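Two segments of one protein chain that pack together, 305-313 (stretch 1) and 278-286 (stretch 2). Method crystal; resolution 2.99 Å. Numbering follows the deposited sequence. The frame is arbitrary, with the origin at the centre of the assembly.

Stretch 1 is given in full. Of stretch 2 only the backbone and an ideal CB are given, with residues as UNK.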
# COMPACT_ATOMS: atom_id res chain seq x y z
N GLY A 305 14.05 -11.41 -6.70
CA GLY A 305 13.20 -11.28 -5.52
C GLY A 305 11.96 -10.42 -5.80
O GLY A 305 11.85 -9.76 -6.84
N CYS A 306 11.01 -10.44 -4.88
CA CYS A 306 9.83 -9.62 -5.05
C CYS A 306 10.15 -8.32 -4.36
O CYS A 306 10.80 -8.34 -3.31
CB CYS A 306 8.59 -10.21 -4.34
SG CYS A 306 7.65 -11.58 -5.10
N PRO A 307 9.69 -7.19 -4.90
CA PRO A 307 9.88 -5.92 -4.21
C PRO A 307 9.09 -5.98 -2.93
O PRO A 307 8.06 -6.64 -2.90
CB PRO A 307 9.28 -4.90 -5.16
CG PRO A 307 8.35 -5.69 -6.01
CD PRO A 307 8.97 -7.04 -6.17
N LYS A 308 9.55 -5.32 -1.87
CA LYS A 308 8.75 -5.25 -0.68
C LYS A 308 7.88 -4.01 -0.81
O LYS A 308 8.41 -2.93 -1.01
CB LYS A 308 9.65 -5.21 0.54
CG LYS A 308 10.47 -6.53 0.69
CD LYS A 308 11.69 -6.40 1.61
CE LYS A 308 12.74 -7.54 1.44
NZ LYS A 308 13.81 -7.39 2.51
N MET A 309 6.55 -4.16 -0.78
CA MET A 309 5.62 -3.04 -0.98
C MET A 309 5.60 -2.29 0.29
O MET A 309 5.66 -2.86 1.35
CB MET A 309 4.20 -3.51 -1.26
CG MET A 309 3.18 -2.38 -1.43
SD MET A 309 1.39 -2.78 -1.49
CE MET A 309 1.05 -2.53 0.17
N GLY A 310 5.59 -1.00 0.24
CA GLY A 310 5.78 -0.31 1.48
C GLY A 310 7.08 0.44 1.60
O GLY A 310 7.69 0.90 0.65
N HIS A 311 7.45 0.61 2.85
CA HIS A 311 8.66 1.31 3.25
C HIS A 311 9.91 0.84 2.53
O HIS A 311 10.68 1.67 2.09
CB HIS A 311 8.86 1.11 4.74
CG HIS A 311 9.62 2.21 5.37
ND1 HIS A 311 9.15 3.50 5.41
CD2 HIS A 311 10.83 2.22 5.97
CE1 HIS A 311 10.03 4.26 6.03
NE2 HIS A 311 11.05 3.51 6.39
N TYR A 312 10.07 -0.49 2.39
CA TYR A 312 11.31 -1.04 1.79
C TYR A 312 11.26 -1.29 0.30
O TYR A 312 12.05 -2.08 -0.23
CB TYR A 312 11.83 -2.27 2.56
CG TYR A 312 12.10 -1.92 4.03
CD1 TYR A 312 11.17 -2.21 5.00
CD2 TYR A 312 13.23 -1.20 4.41
CE1 TYR A 312 11.38 -1.87 6.31
CE2 TYR A 312 13.44 -0.84 5.74
CZ TYR A 312 12.52 -1.17 6.69
OH TYR A 312 12.71 -0.82 8.04
N ALA A 313 10.34 -0.59 -0.36
CA ALA A 313 10.26 -0.63 -1.83
C ALA A 313 11.53 -0.07 -2.50
O ALA A 313 11.92 -0.51 -3.54
CB ALA A 313 9.03 0.13 -2.32
N UNK A 278 7.37 -4.50 9.14
CA UNK A 278 7.16 -5.86 8.69
C UNK A 278 7.49 -6.02 7.26
O UNK A 278 6.72 -6.59 6.51
CB UNK A 278 5.72 -6.30 8.94
N UNK A 279 8.67 -5.57 6.90
CA UNK A 279 9.05 -5.45 5.48
C UNK A 279 8.66 -6.66 4.64
O UNK A 279 8.20 -6.50 3.52
CB UNK A 279 10.56 -5.23 5.37
N UNK A 280 8.84 -7.87 5.18
CA UNK A 280 8.67 -9.10 4.39
C UNK A 280 7.21 -9.43 4.27
O UNK A 280 6.84 -10.54 3.84
CB UNK A 280 9.42 -10.27 5.02
N UNK A 281 6.37 -8.48 4.64
CA UNK A 281 4.98 -8.75 4.90
C UNK A 281 4.09 -8.54 3.70
O UNK A 281 2.92 -8.96 3.71
CB UNK A 281 4.49 -7.87 6.06
N UNK A 282 4.65 -7.89 2.68
CA UNK A 282 3.84 -7.39 1.58
C UNK A 282 4.65 -7.44 0.33
O UNK A 282 5.01 -6.41 -0.20
CB UNK A 282 3.34 -5.97 1.84
N UNK A 283 4.96 -8.63 -0.14
CA UNK A 283 5.76 -8.76 -1.34
C UNK A 283 4.91 -8.63 -2.58
O UNK A 283 4.02 -9.41 -2.79
CB UNK A 283 6.50 -10.10 -1.35
N UNK A 284 5.20 -7.67 -3.42
CA UNK A 284 4.43 -7.56 -4.64
C UNK A 284 5.00 -8.44 -5.75
O UNK A 284 6.18 -8.71 -5.82
CB UNK A 284 4.38 -6.10 -5.10
N UNK A 285 4.13 -8.87 -6.63
CA UNK A 285 4.52 -9.77 -7.70
C UNK A 285 4.19 -9.04 -8.97
O UNK A 285 3.17 -8.39 -9.04
CB UNK A 285 3.82 -11.13 -7.62
N UNK A 286 5.01 -9.14 -10.01
CA UNK A 286 4.73 -8.36 -11.22
C UNK A 286 3.72 -9.14 -12.04
O UNK A 286 3.72 -10.37 -11.85
CB UNK A 286 6.00 -8.08 -12.03

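Two backbone hydrogen bonds fix the register before any side chain is chosen. Met309 N donates to the carbonyl O of position 282 at 2.8 Å, and the N of position 284 donates to Pro307 O at 3.1 Å; between them Lys308 and position 283 form a single beta bridge, CA to CA 4.7 Å. Nothing in this pairing selects a residue, except that 284 must keep its N-H and so cannot be proline.

Position 278 points its CB away, with nothing of stretch 1 within 5.5 Å, so the contact sets no preference. It is Asn278, whose side-chain ND2 is bonded elsewhere in the structure.

At 279 the CB aims at stretch 1, and the ideal atom lies a tight 3.1 Å from Tyr312 CD1 and 4.1 Å from Lys308 CD. A compact apolar group suits this place between an aromatic ring and an aliphatic chain: alanine, proline or perhaps valine. Phi of -44° is tolerable for proline. The deposited Pro279 sets its CB 3.3 Å from Tyr312 CD1, obliquely to the ring, and 4.2 Å from Lys308 CD.

Position 280 starts away from stretch 1, yet Lys308 extends its amine in this neighbourhood. A small side chain would do no harm, but an acid that can bend back is the rewarding choice, and aspartate or glutamate would both be candidates. Asp280 brings its end nearer than its CB, making a long salt bridge from OD1 to Lys308 NZ at 3.7 Å.

Position 281 has an ideal CB only 2.6 Å from the O of 278, within its own turn. That clash, rather than any touch from stretch 1, argues for glycine, and Gly281 is found; its N makes a weak hydrogen bond to Asn278 O.

At 282 the CB points toward stretch 1, 3.9 Å from Met309 O, beside the methionine's side chain. Large apolar residues, aliphatic or aromatic, would fit. Phe282 packs its CB 4.0 Å from Met309 CB, then the end of its side chain leads away, with Met309 CE oblique to the ring.

The CB of 283 points sideways, 3.7 Å from Cys306 CB and 4.1 Å from Pro307 O. A mid-sized aliphatic such as leucine, isoleucine or valine looks reasonable. Leu283 keeps the 3.7 Å contact, CB to Cys306 CB, while its CA makes a CA-H...O contact with Pro307 O at 3.5 Å.

Position 284 also looks sideways, its ideal CB 4.1 Å from Pro307 CG and 4.6 Å from Met309 CB. Small apolar residues suit these neighbours. Ala284 fills the place with one methyl, its CB 4.1 Å from Pro307 CG.

At 285 the CB points away, but lies 4.6 Å from Cys306 SG, so a ring could still reach the sulfur. Tyr285 does so: Cys306 SG sits over one face, 3.7 Å from Tyr285 CE2.

Position 286 has no stretch 1 atom within 5.5 Å of its ideal CB, leaving the choice open; it is Pro286.

Stretch 2 278-286: NPDGFLAYP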
# COMPACT_ATOMS: atom_id res chain seq x y z
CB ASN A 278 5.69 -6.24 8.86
CG ASN A 278 5.28 -6.30 10.31
OD1 ASN A 278 5.60 -7.28 10.98
ND2 ASN A 278 4.60 -5.27 10.80
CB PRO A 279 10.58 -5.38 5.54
CG PRO A 279 10.96 -5.65 7.07
CD PRO A 279 9.76 -5.24 7.84
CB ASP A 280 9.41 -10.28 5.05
CG ASP A 280 10.93 -10.05 5.13
OD1 ASP A 280 11.58 -9.85 4.05
OD2 ASP A 280 11.54 -10.04 6.24
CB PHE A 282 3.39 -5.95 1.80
CG PHE A 282 2.77 -5.67 3.14
CD1 PHE A 282 1.41 -5.53 3.28
CD2 PHE A 282 3.55 -5.46 4.27
CE1 PHE A 282 0.85 -5.20 4.53
CE2 PHE A 282 2.96 -5.13 5.54
CZ PHE A 282 1.63 -5.03 5.65
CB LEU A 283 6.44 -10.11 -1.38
CG LEU A 283 7.58 -10.48 -0.40
CD1 LEU A 283 7.12 -10.75 1.07
CD2 LEU A 283 8.27 -11.70 -0.96
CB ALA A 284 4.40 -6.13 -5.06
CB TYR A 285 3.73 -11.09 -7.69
CG TYR A 285 3.97 -11.96 -6.47
CD1 TYR A 285 3.59 -11.53 -5.23
CD2 TYR A 285 4.57 -13.20 -6.56
CE1 TYR A 285 3.79 -12.25 -4.14
CE2 TYR A 285 4.78 -13.96 -5.39
CZ TYR A 285 4.37 -13.45 -4.20
OH TYR A 285 4.48 -14.08 -2.98
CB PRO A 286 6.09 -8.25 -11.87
CG PRO A 286 7.06 -8.84 -10.78
CD PRO A 286 6.24 -9.92 -10.12
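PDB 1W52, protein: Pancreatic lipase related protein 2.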